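Exo-1,5-alpha-L-arabinofuranobiosidase (Gibberella zeae, PDB 2YDT) probably hydrolyses 1,5-alpha-L-arabinofuranosyl linkages at the ends of arabinan chains, releasing the disaccharide arabinobiose. Local coordinates at residues V28-P33 against Y86-Y91; G43-Y48 against W56-K61; T104-G109 against P157-Y162. All blocks are in the same frame, centred on the assembly; numbering follows the deposited sequence. Where two conformers were deposited one is given.

Contact 1. Residues V28-P33 against Y86-Y91. With AHR (alpha-L-arabinofuranose), chain C; SO4 (sulfate ion), chain H.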
loop_
_atom_site.group_PDB
_atom_site.type_symbol
_atom_site.label_atom_id
_atom_site.label_comp_id
_atom_site.label_asym_id
_atom_site.label_seq_id
_atom_site.Cartn_x
_atom_site.Cartn_y
_atom_site.Cartn_z
ATOM N N VAL A 28 3.990 -8.607 13.339
ATOM C CA VAL A 28 3.988 -7.395 12.538
ATOM C C VAL A 28 3.693 -7.826 11.103
ATOM O O VAL A 28 3.921 -8.993 10.744
ATOM C CB VAL A 28 5.297 -6.632 12.629
ATOM C CG1 VAL A 28 5.523 -6.145 14.080
ATOM C CG2 VAL A 28 6.517 -7.486 12.087
ATOM N N LEU A 29 3.187 -6.893 10.287
ATOM C CA LEU A 29 2.895 -7.149 8.877
ATOM C C LEU A 29 2.595 -5.776 8.268
ATOM O O LEU A 29 2.231 -4.832 8.982
ATOM C CB LEU A 29 1.665 -8.077 8.743
ATOM C CG LEU A 29 1.467 -8.759 7.393
ATOM C CD1 LEU A 29 2.549 -9.868 7.163
ATOM C CD2 LEU A 29 0.042 -9.311 7.231
ATOM N N TYR A 30 2.714 -5.649 6.942
ATOM C CA TYR A 30 2.098 -4.489 6.251
ATOM C C TYR A 30 2.793 -3.183 6.553
ATOM O O TYR A 30 2.191 -2.241 7.080
ATOM C CB TYR A 30 0.571 -4.421 6.547
ATOM C CG TYR A 30 -0.265 -3.880 5.402
ATOM C CD1 TYR A 30 -1.078 -4.737 4.637
ATOM C CD2 TYR A 30 -0.290 -2.518 5.106
ATOM C CE1 TYR A 30 -1.853 -4.280 3.613
ATOM C CE2 TYR A 30 -1.067 -2.038 4.066
ATOM C CZ TYR A 30 -1.866 -2.909 3.336
ATOM O OH TYR A 30 -2.655 -2.439 2.291
ATOM N N ALA A 31 4.071 -3.083 6.189
ATOM C CA ALA A 31 4.867 -1.881 6.425
ATOM C C ALA A 31 4.561 -0.800 5.392
ATOM O O ALA A 31 4.408 -1.094 4.211
ATOM C CB ALA A 31 6.398 -2.221 6.392
ATOM N N ARG A 32 4.532 0.443 5.875
ATOM C CA ARG A 32 4.309 1.615 5.020
ATOM C C ARG A 32 5.177 2.781 5.431
ATOM O O ARG A 32 5.187 3.144 6.631
ATOM C CB ARG A 32 2.818 2.024 5.053
ATOM C CG ARG A 32 1.905 1.043 4.327
ATOM C CD ARG A 32 2.088 1.064 2.838
ATOM N NE ARG A 32 1.125 0.262 2.107
ATOM C CZ ARG A 32 1.290 -1.000 1.734
ATOM N NH1 ARG A 32 2.341 -1.703 2.083
ATOM N NH2 ARG A 32 0.382 -1.563 0.983
ATOM N N PRO A 33 5.850 3.432 4.442
ATOM C CA PRO A 33 6.669 4.622 4.719
ATOM C C PRO A 33 6.072 5.891 4.144
ATOM O O PRO A 33 5.200 5.845 3.281
ATOM C CB PRO A 33 7.931 4.334 3.919
ATOM C CG PRO A 33 7.430 3.698 2.702
ATOM C CD PRO A 33 6.150 2.921 3.097
ATOM N N TYR A 86 -5.854 -3.455 10.695
ATOM C CA TYR A 86 -5.303 -3.911 9.420
ATOM C C TYR A 86 -5.003 -2.741 8.471
ATOM O O TYR A 86 -5.722 -1.753 8.452
ATOM C CB TYR A 86 -6.269 -4.856 8.673
ATOM C CG TYR A 86 -6.383 -6.287 9.168
ATOM C CD1 TYR A 86 -5.492 -6.841 10.106
ATOM C CD2 TYR A 86 -7.371 -7.105 8.638
ATOM C CE1 TYR A 86 -5.587 -8.187 10.491
ATOM C CE2 TYR A 86 -7.475 -8.442 9.022
ATOM C CZ TYR A 86 -6.588 -8.960 9.964
ATOM O OH TYR A 86 -6.683 -10.299 10.313
ATOM N N GLN A 87 -3.967 -2.917 7.668
ATOM C CA GLN A 87 -3.782 -2.169 6.413
ATOM C C GLN A 87 -3.656 -0.657 6.545
ATOM O O GLN A 87 -4.304 0.086 5.816
ATOM C CB GLN A 87 -4.894 -2.573 5.431
ATOM C CG GLN A 87 -4.878 -4.090 5.132
ATOM C CD GLN A 87 -6.218 -4.791 5.197
ATOM O OE1 GLN A 87 -7.279 -4.161 5.109
ATOM N NE2 GLN A 87 -6.187 -6.114 5.333
ATOM N N PRO A 88 -2.730 -0.204 7.416
ATOM C CA PRO A 88 -2.440 1.202 7.532
ATOM C C PRO A 88 -1.818 1.765 6.263
ATOM O O PRO A 88 -1.158 1.042 5.506
ATOM C CB PRO A 88 -1.447 1.263 8.702
ATOM C CG PRO A 88 -0.701 -0.039 8.565
ATOM C CD PRO A 88 -1.784 -1.030 8.162
ATOM N N GLN A 89 -2.063 3.046 6.020
ATOM C CA GLN A 89 -1.487 3.758 4.838
ATOM C C GLN A 89 -1.253 5.204 5.244
ATOM O O GLN A 89 -2.166 5.895 5.680
ATOM C CB GLN A 89 -2.392 3.620 3.608
ATOM C CG GLN A 89 -1.895 4.383 2.378
ATOM C CD GLN A 89 -0.673 3.741 1.782
ATOM O OE1 GLN A 89 0.292 4.461 1.406
ATOM N NE2 GLN A 89 -0.666 2.459 1.688
ATOM N N LEU A 90 -0.017 5.673 5.116
ATOM C CA LEU A 90 0.330 7.056 5.428
ATOM C C LEU A 90 0.377 7.879 4.153
ATOM O O LEU A 90 0.827 7.399 3.085
ATOM C CB LEU A 90 1.708 7.120 6.117
ATOM C CG LEU A 90 1.773 6.472 7.511
ATOM C CD1 LEU A 90 3.241 6.335 7.966
ATOM C CD2 LEU A 90 0.970 7.375 8.495
ATOM N N TYR A 91 0.021 9.157 4.263
ATOM C CA TYR A 91 -0.082 10.034 3.089
ATOM C C TYR A 91 0.033 11.483 3.570
ATOM O O TYR A 91 -0.545 11.857 4.589
ATOM C CB TYR A 91 -1.445 9.843 2.423
ATOM C CG TYR A 91 -1.666 10.713 1.215
ATOM C CD1 TYR A 91 -1.003 10.430 0.038
ATOM C CD2 TYR A 91 -2.504 11.818 1.267
ATOM C CE1 TYR A 91 -1.128 11.224 -1.075
ATOM C CE2 TYR A 91 -2.678 12.609 0.134
ATOM C CZ TYR A 91 -1.988 12.321 -1.019
ATOM O OH TYR A 91 -2.108 13.120 -2.157
HETATM O O5 AHR C . -3.520 -7.236 6.227
HETATM C C5 AHR C . -3.841 -8.452 6.925
HETATM C C4 AHR C . -4.413 -9.495 5.996
HETATM O O4 AHR C . -5.644 -9.101 5.423
HETATM C C3 AHR C . -4.796 -10.800 6.718
HETATM O O3 AHR C . -3.667 -11.675 6.967
HETATM C C2 AHR C . -5.727 -11.436 5.715
HETATM O O2 AHR C . -6.717 -12.317 6.265
HETATM C C1 AHR C . -6.367 -10.246 5.052
HETATM S S SO4 H . 0.091 12.614 -4.439
HETATM O O1 SO4 H . -1.337 12.479 -4.369
HETATM O O2 SO4 H . 0.723 11.275 -4.241
HETATM O O3 SO4 H . 0.466 13.195 -5.720
HETATM O O4 SO4 H . 0.591 13.523 -3.423
HETATM O O HOH W 1 -3.650 -0.054 3.024
HETATM O O HOH W 2 2.450 5.022 3.404
#

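Contact 2. Residues G43-Y48 against W56-K61. With AHR (alpha-L-arabinofuranose), chain C.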
loop_
_atom_site.group_PDB
_atom_site.type_symbol
_atom_site.label_atom_id
_atom_site.label_comp_id
_atom_site.label_asym_id
_atom_site.label_seq_id
_atom_site.Cartn_x
_atom_site.Cartn_y
_atom_site.Cartn_z
ATOM N N GLY A 43 6.942 5.979 9.460
ATOM C CA GLY A 43 6.629 4.613 9.128
ATOM C C GLY A 43 5.595 4.044 10.062
ATOM O O GLY A 43 5.487 4.487 11.217
ATOM N N THR A 44 4.893 2.990 9.596
ATOM C CA THR A 44 3.892 2.275 10.394
ATOM C C THR A 44 3.722 0.861 9.863
ATOM O O THR A 44 4.340 0.459 8.847
ATOM C CB THR A 44 2.554 3.046 10.384
ATOM O OG1 THR A 44 1.687 2.512 11.418
ATOM C CG2 THR A 44 1.851 2.971 9.002
ATOM N N TRP A 45 2.938 0.076 10.582
ATOM C CA TRP A 45 2.683 -1.324 10.278
ATOM C C TRP A 45 1.537 -1.815 11.121
ATOM O O TRP A 45 1.105 -1.123 12.086
ATOM C CB TRP A 45 3.906 -2.198 10.564
ATOM C CG TRP A 45 4.424 -2.130 12.016
ATOM C CD1 TRP A 45 4.022 -2.908 13.054
ATOM C CD2 TRP A 45 5.367 -1.216 12.554
ATOM N NE1 TRP A 45 4.669 -2.556 14.206
ATOM C CE2 TRP A 45 5.513 -1.522 13.937
ATOM C CE3 TRP A 45 6.139 -0.173 12.006
ATOM C CZ2 TRP A 45 6.379 -0.821 14.771
ATOM C CZ3 TRP A 45 7.013 0.511 12.832
ATOM C CH2 TRP A 45 7.125 0.193 14.204
ATOM N N GLU A 46 1.017 -2.997 10.760
ATOM C CA GLU A 46 0.031 -3.724 11.608
ATOM C C GLU A 46 0.779 -4.289 12.798
ATOM O O GLU A 46 1.727 -5.041 12.622
ATOM C CB GLU A 46 -0.616 -4.882 10.859
ATOM C CG GLU A 46 -1.425 -4.480 9.642
ATOM C CD GLU A 46 -1.913 -5.640 8.782
ATOM O OE1 GLU A 46 -1.546 -6.793 9.004
ATOM O OE2 GLU A 46 -2.673 -5.348 7.844
ATOM N N ASN A 47 0.312 -3.994 14.018
ATOM C CA ASN A 47 1.022 -4.331 15.247
ATOM C C ASN A 47 0.124 -5.236 16.089
ATOM O O ASN A 47 -0.907 -4.810 16.622
ATOM C CB ASN A 47 1.334 -3.011 15.954
ATOM C CG ASN A 47 2.326 -3.147 17.102
ATOM O OD1 ASN A 47 3.505 -3.398 16.857
ATOM N ND2 ASN A 47 1.861 -2.907 18.351
ATOM N N TYR A 48 0.453 -6.523 16.098
ATOM C CA TYR A 48 -0.435 -7.580 16.621
ATOM C C TYR A 48 -0.161 -7.796 18.118
ATOM O O TYR A 48 0.178 -8.894 18.569
ATOM C CB TYR A 48 -0.311 -8.884 15.834
ATOM C CG TYR A 48 -0.823 -8.850 14.413
ATOM C CD1 TYR A 48 -1.999 -9.482 14.070
ATOM C CD2 TYR A 48 -0.132 -8.172 13.403
ATOM C CE1 TYR A 48 -2.506 -9.463 12.765
ATOM C CE2 TYR A 48 -0.631 -8.140 12.104
ATOM C CZ TYR A 48 -1.812 -8.790 11.779
ATOM O OH TYR A 48 -2.323 -8.762 10.497
ATOM N N TRP A 56 -3.264 -0.731 17.878
ATOM C CA TRP A 56 -3.027 0.619 17.352
ATOM C C TRP A 56 -1.995 0.524 16.233
ATOM O O TRP A 56 -1.298 -0.492 16.101
ATOM C CB TRP A 56 -2.505 1.544 18.444
ATOM C CG TRP A 56 -1.176 1.100 18.989
ATOM C CD1 TRP A 56 0.071 1.467 18.532
ATOM C CD2 TRP A 56 -0.946 0.167 20.058
ATOM N NE1 TRP A 56 1.046 0.793 19.215
ATOM C CE2 TRP A 56 0.457 -0.019 20.154
ATOM C CE3 TRP A 56 -1.781 -0.550 20.905
ATOM C CZ2 TRP A 56 1.037 -0.826 21.136
ATOM C CZ3 TRP A 56 -1.209 -1.399 21.849
ATOM C CH2 TRP A 56 0.191 -1.522 21.958
ATOM N N PHE A 57 -1.860 1.603 15.471
ATOM C CA PHE A 57 -0.798 1.681 14.465
ATOM C C PHE A 57 0.354 2.479 15.083
ATOM O O PHE A 57 0.218 3.708 15.293
ATOM C CB PHE A 57 -1.262 2.388 13.194
ATOM C CG PHE A 57 -2.375 1.678 12.458
ATOM C CD1 PHE A 57 -2.369 0.302 12.273
ATOM C CD2 PHE A 57 -3.348 2.424 11.824
ATOM C CE1 PHE A 57 -3.390 -0.334 11.535
ATOM C CE2 PHE A 57 -4.367 1.800 11.048
ATOM C CZ PHE A 57 -4.374 0.402 10.939
ATOM N N PRO A 58 1.526 1.838 15.288
ATOM C CA PRO A 58 2.691 2.632 15.740
ATOM C C PRO A 58 3.184 3.628 14.665
ATOM O O PRO A 58 3.098 3.362 13.452
ATOM C CB PRO A 58 3.766 1.571 15.995
ATOM C CG PRO A 58 3.062 0.244 15.969
ATOM C CD PRO A 58 1.872 0.422 15.088
ATOM N N ILE A 59 3.690 4.776 15.101
ATOM C CA ILE A 59 4.310 5.744 14.201
ATOM C C ILE A 59 5.743 5.954 14.612
ATOM O O ILE A 59 6.010 6.467 15.711
ATOM C CB ILE A 59 3.533 7.087 14.215
ATOM C CG1 ILE A 59 2.090 6.830 13.742
ATOM C CG2 ILE A 59 4.248 8.168 13.317
ATOM C CD1 ILE A 59 1.923 6.539 12.219
ATOM N N VAL A 60 6.648 5.557 13.722
ATOM C CA VAL A 60 8.091 5.796 13.893
ATOM C C VAL A 60 8.564 6.924 13.002
ATOM O O VAL A 60 7.988 7.217 11.958
ATOM C CB VAL A 60 8.938 4.531 13.659
ATOM C CG1 VAL A 60 8.651 3.504 14.749
ATOM C CG2 VAL A 60 8.681 3.940 12.275
ATOM N N LYS A 61 9.603 7.609 13.454
ATOM C CA LYS A 61 10.138 8.762 12.724
ATOM C C LYS A 61 11.650 8.588 12.545
ATOM O O LYS A 61 12.334 8.147 13.487
ATOM C CB LYS A 61 9.890 10.027 13.534
ATOM C CG LYS A 61 10.573 11.276 12.952
ATOM C CD LYS A 61 10.072 12.510 13.667
ATOM C CE LYS A 61 10.844 13.731 13.258
ATOM N NZ LYS A 61 10.264 14.973 13.816
HETATM O O5 AHR C . -3.520 -7.236 6.227
HETATM C C5 AHR C . -3.841 -8.452 6.925
HETATM C C4 AHR C . -4.413 -9.495 5.996
HETATM O O4 AHR C . -5.644 -9.101 5.423
HETATM C C3 AHR C . -4.796 -10.800 6.718
HETATM O O3 AHR C . -3.667 -11.675 6.967
HETATM C C2 AHR C . -5.727 -11.436 5.715
HETATM O O2 AHR C . -6.717 -12.317 6.265
HETATM C C1 AHR C . -6.367 -10.246 5.052
HETATM O O HOH W 3 -2.326 -2.580 14.497
HETATM O O HOH W 4 -1.147 -2.811 18.483
#

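Contact 3. Residues T104-G109 against P157-Y162. With SO4 (sulfate ion), chain H.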
loop_
_atom_site.group_PDB
_atom_site.type_symbol
_atom_site.label_atom_id
_atom_site.label_comp_id
_atom_site.label_asym_id
_atom_site.label_seq_id
_atom_site.Cartn_x
_atom_site.Cartn_y
_atom_site.Cartn_z
ATOM N N THR A 104 -0.709 18.315 6.242
ATOM C CA THR A 104 -1.395 17.427 7.189
ATOM C C THR A 104 -0.982 16.016 6.790
ATOM O O THR A 104 -0.949 15.682 5.602
ATOM C CB THR A 104 -2.920 17.574 7.078
ATOM O OG1 THR A 104 -3.308 18.933 7.397
ATOM C CG2 THR A 104 -3.644 16.597 7.999
ATOM N N VAL A 105 -0.695 15.193 7.775
ATOM C CA VAL A 105 -0.436 13.769 7.569
ATOM C C VAL A 105 -1.695 12.972 7.820
ATOM O O VAL A 105 -2.339 13.138 8.847
ATOM C CB VAL A 105 0.682 13.257 8.471
ATOM C CG1 VAL A 105 0.938 11.716 8.189
ATOM C CG2 VAL A 105 1.956 14.059 8.237
ATOM N N LEU A 106 -2.095 12.149 6.840
ATOM C CA LEU A 106 -3.189 11.245 7.014
ATOM C C LEU A 106 -2.653 9.821 7.284
ATOM O O LEU A 106 -1.632 9.388 6.755
ATOM C CB LEU A 106 -4.077 11.204 5.783
ATOM C CG LEU A 106 -4.710 12.508 5.319
ATOM C CD1 LEU A 106 -5.714 12.255 4.161
ATOM C CD2 LEU A 106 -5.361 13.248 6.478
ATOM N N CYS A 107 -3.380 9.122 8.137
ATOM C CA CYS A 107 -3.217 7.668 8.321
ATOM C C CYS A 107 -4.583 7.065 8.105
ATOM O O CYS A 107 -5.519 7.327 8.884
ATOM C CB CYS A 107 -2.702 7.346 9.721
ATOM S SG CYS A 107 -2.312 5.532 9.880
ATOM N N SER A 108 -4.751 6.290 7.031
ATOM C CA SER A 108 -5.940 5.516 6.842
ATOM C C SER A 108 -5.645 4.071 7.197
ATOM O O SER A 108 -4.515 3.671 7.231
ATOM C CB SER A 108 -6.426 5.657 5.384
ATOM O OG SER A 108 -7.665 5.009 5.189
ATOM N N GLY A 109 -6.670 3.307 7.512
ATOM C CA GLY A 109 -6.534 1.912 7.884
ATOM C C GLY A 109 -7.877 1.371 8.300
ATOM O O GLY A 109 -8.879 2.108 8.286
ATOM N N PRO A 157 -6.824 0.435 2.126
ATOM C CA PRO A 157 -6.879 1.789 1.549
ATOM C C PRO A 157 -5.589 2.286 0.921
ATOM O O PRO A 157 -4.487 2.045 1.435
ATOM C CB PRO A 157 -7.253 2.682 2.734
ATOM C CG PRO A 157 -6.686 1.915 3.938
ATOM C CD PRO A 157 -6.934 0.456 3.599
ATOM N N PHE A 158 -5.732 3.070 -0.137
ATOM C CA PHE A 158 -4.615 3.773 -0.764
ATOM C C PHE A 158 -5.110 5.181 -1.155
ATOM O O PHE A 158 -6.158 5.329 -1.779
ATOM C CB PHE A 158 -4.057 3.040 -2.000
ATOM C CG PHE A 158 -2.811 3.684 -2.559
ATOM C CD1 PHE A 158 -1.581 3.365 -2.061
ATOM C CD2 PHE A 158 -2.892 4.643 -3.577
ATOM C CE1 PHE A 158 -0.455 3.975 -2.518
ATOM C CE2 PHE A 158 -1.780 5.268 -4.050
ATOM C CZ PHE A 158 -0.542 4.953 -3.521
ATOM N N LEU A 159 -4.350 6.206 -0.775
ATOM C CA LEU A 159 -4.753 7.618 -0.979
ATOM C C LEU A 159 -3.932 8.320 -2.043
ATOM O O LEU A 159 -2.719 8.192 -2.092
ATOM C CB LEU A 159 -4.606 8.404 0.341
ATOM C CG LEU A 159 -5.604 8.039 1.440
ATOM C CD1 LEU A 159 -5.032 8.489 2.829
ATOM C CD2 LEU A 159 -6.971 8.636 1.194
ATOM N N MET A 160 -4.605 9.129 -2.864
ATOM C CA MET A 160 -3.925 9.943 -3.869
ATOM C C MET A 160 -4.807 11.142 -4.260
ATOM O O MET A 160 -6.010 11.012 -4.445
ATOM C CB MET A 160 -3.658 9.102 -5.124
ATOM C CG MET A 160 -2.758 9.801 -6.135
ATOM S SD MET A 160 -2.593 8.892 -7.705
ATOM C CE MET A 160 -4.191 9.203 -8.401
ATOM N N THR A 161 -4.186 12.305 -4.422
ATOM C CA THR A 161 -4.879 13.499 -4.890
ATOM C C THR A 161 -4.996 13.487 -6.411
ATOM O O THR A 161 -4.072 13.036 -7.105
ATOM C CB THR A 161 -4.166 14.753 -4.399
ATOM O OG1 THR A 161 -4.289 14.859 -2.962
ATOM C CG2 THR A 161 -4.769 16.053 -5.010
ATOM N N TYR A 162 -6.119 13.980 -6.926
ATOM C CA TYR A 162 -6.284 14.247 -8.380
ATOM C C TYR A 162 -7.060 15.532 -8.518
ATOM O O TYR A 162 -8.230 15.575 -8.156
ATOM C CB TYR A 162 -7.030 13.126 -9.080
ATOM C CG TYR A 162 -7.305 13.401 -10.552
ATOM C CD1 TYR A 162 -6.259 13.568 -11.457
ATOM C CD2 TYR A 162 -8.611 13.553 -11.018
ATOM C CE1 TYR A 162 -6.494 13.833 -12.808
ATOM C CE2 TYR A 162 -8.841 13.782 -12.351
ATOM C CZ TYR A 162 -7.793 13.927 -13.226
ATOM O OH TYR A 162 -8.063 14.144 -14.575
HETATM S S SO4 H . 0.091 12.614 -4.439
HETATM O O1 SO4 H . -1.337 12.479 -4.369
HETATM O O2 SO4 H . 0.723 11.275 -4.241
HETATM O O3 SO4 H . 0.466 13.195 -5.720
HETATM O O4 SO4 H . 0.591 13.523 -3.423
#

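Contact 1. Residues V28-P33 against Y86-Y91
Gln87 lies across Tyr30, and its side chain can be followed from that ring to the bound arabinofuranose. Its CA sits almost squarely over the ring centre, 3.6 Å from the Tyr30 centroid, in a CH-pi contact. CB rests near Tyr30 CZ at 3.7 Å, and CG comes down on Tyr30 CE1 at 3.4 Å. A turn about the CB-CG bond (chi2 133°) carries the amide off the ring, where NE2 donates to O5 of the sugar (3.0 Å, N-H...O 159°). The other amide atom, OE1, accepts from the backbone N of Glu156. Pro88 O meets the Tyr30 edge at CE2 (3.4 Å) and finds no polar partner, although buried. Tyr30 CE2 also lies over the face of the Arg32 guanidinium, whose NH1 bonds to Ala31 O and NH2 to Thr324. A water joins Tyr30 OH to Gln87 O. The two strands run nearly parallel, 5° apart, as innermost strands of successive propeller blades, and no backbone hydrogen bond joins them. Glutamine suits its place because it offers both an acceptor and a donor: with OE1 engaged by a main-chain N-H, NE2 is turned to the sugar, so the amide orientation is set by protein and ligand together.

Contact 2. Residues G43-Y48 against W56-K61
Thr44 OG1 donates to Pro58 O over only 2.6 Å, while Gly43 and Val60 exchange two backbone bonds, Gly43 N to Val60 O and the straighter Val60 N to Gly43 O (N-H...O 167°). This is an antiparallel beta hairpin, the second and third strands of one four-stranded propeller blade, with Gly43 and Val60 as a hydrogen-bonded pair. Thr44 OG1 stands anti to its own backbone N (chi1 -166°), which brings it beside the neighbouring strand. Proline has no N-H to give, but its carbonyl serves this hydroxyl. Farther along, direct backbone pairing gives way to water: one water links Asn47 N to Trp56 O, another joins Asn47 to Trp56 N. On the pocket side, Glu46 OE2 accepts from O5 of the arabinofuranose, and Tyr48 OH donates to Glu46 OE1. Asn47 OD1 also accepts from Trp45 NE1 at 3.0 Å, steadying the indole. Pro58 packs its CB and CG over a face of that indole, CG 3.6 Å from Trp45 CE2 and CB in a CH-pi contact with the six-membered ring; Val60 CG1 approaches the indole edge at CH2. Gly43 sets no side chain beside the Val60 methyl CG2, which sits 3.4 Å from Gly43 O.

Contact 3. Residues T104-G109 against P157-Y162
Ser108 and Pro157 form the close-fitting end of this contact, and the gap between the strands widens from there. The serine hydroxyl lies along the CB-CG side of the pyrrolidine ring, 3.4 Å from Ser108 OG to Pro157 CB. With OG anti to the backbone N (chi1 -175°), it is held by a hydrogen bond to Glu122 O, so a small polar group can sit against proline carbons without losing its partner. Gly109 takes part through its backbone, Gly109 N lying 3.8 Å from Pro157 CG. One step outward, Leu106 CD1 and Leu159 CD1 meet tip to tip at 4.1 Å, the side chains crossing at about a right angle; Leu159 was deposited in two conformers, so this touch is doubtful in detail. The strands belong to neighbouring blades of the six-bladed beta-propeller, 105-111 being second in its blade and 154-162 innermost in the next. Their axes come no nearer than 7.1 Å, with no hydrogen bond across the interval. Branched leucines suit this seam because they reach across it and meet carbon on carbon with no polar atom to satisfy; Leu168 and Val123 extend the apolar layer. Toward the other end of 157-162 the setting is looser: Met160, Thr161 and Tyr162 are partly exposed and do not touch 104-109. There Thr161 N donates to O1 of a sulfate, probably from the crystallisation liquor, at 2.9 Å (N-H...O 163°).

Overall arrangement
All three contacts are buried, but they differ in what they join. Contact 2 lies within one blade and is the one built on paired backbones; contacts 1 and 3 connect neighbouring blades through side chains. Contact 1, nearest the centre of the chain, combines packing on an aromatic ring with waters and the sugar; contact 3 is chiefly apolar, and both reach the same sulfate. Contacts 1 and 2 share a sheet through strands 28-35 and 41-47 and both reach the arabinofuranose, with Gln87 N probably hydrogen-bonded to Glu46 OE2. Contacts 1 and 3 share the next blade, where strands 87-92 and 105-111 pair. Phe57 of contact 2 packs on Cys107 and Gly109 of contact 3.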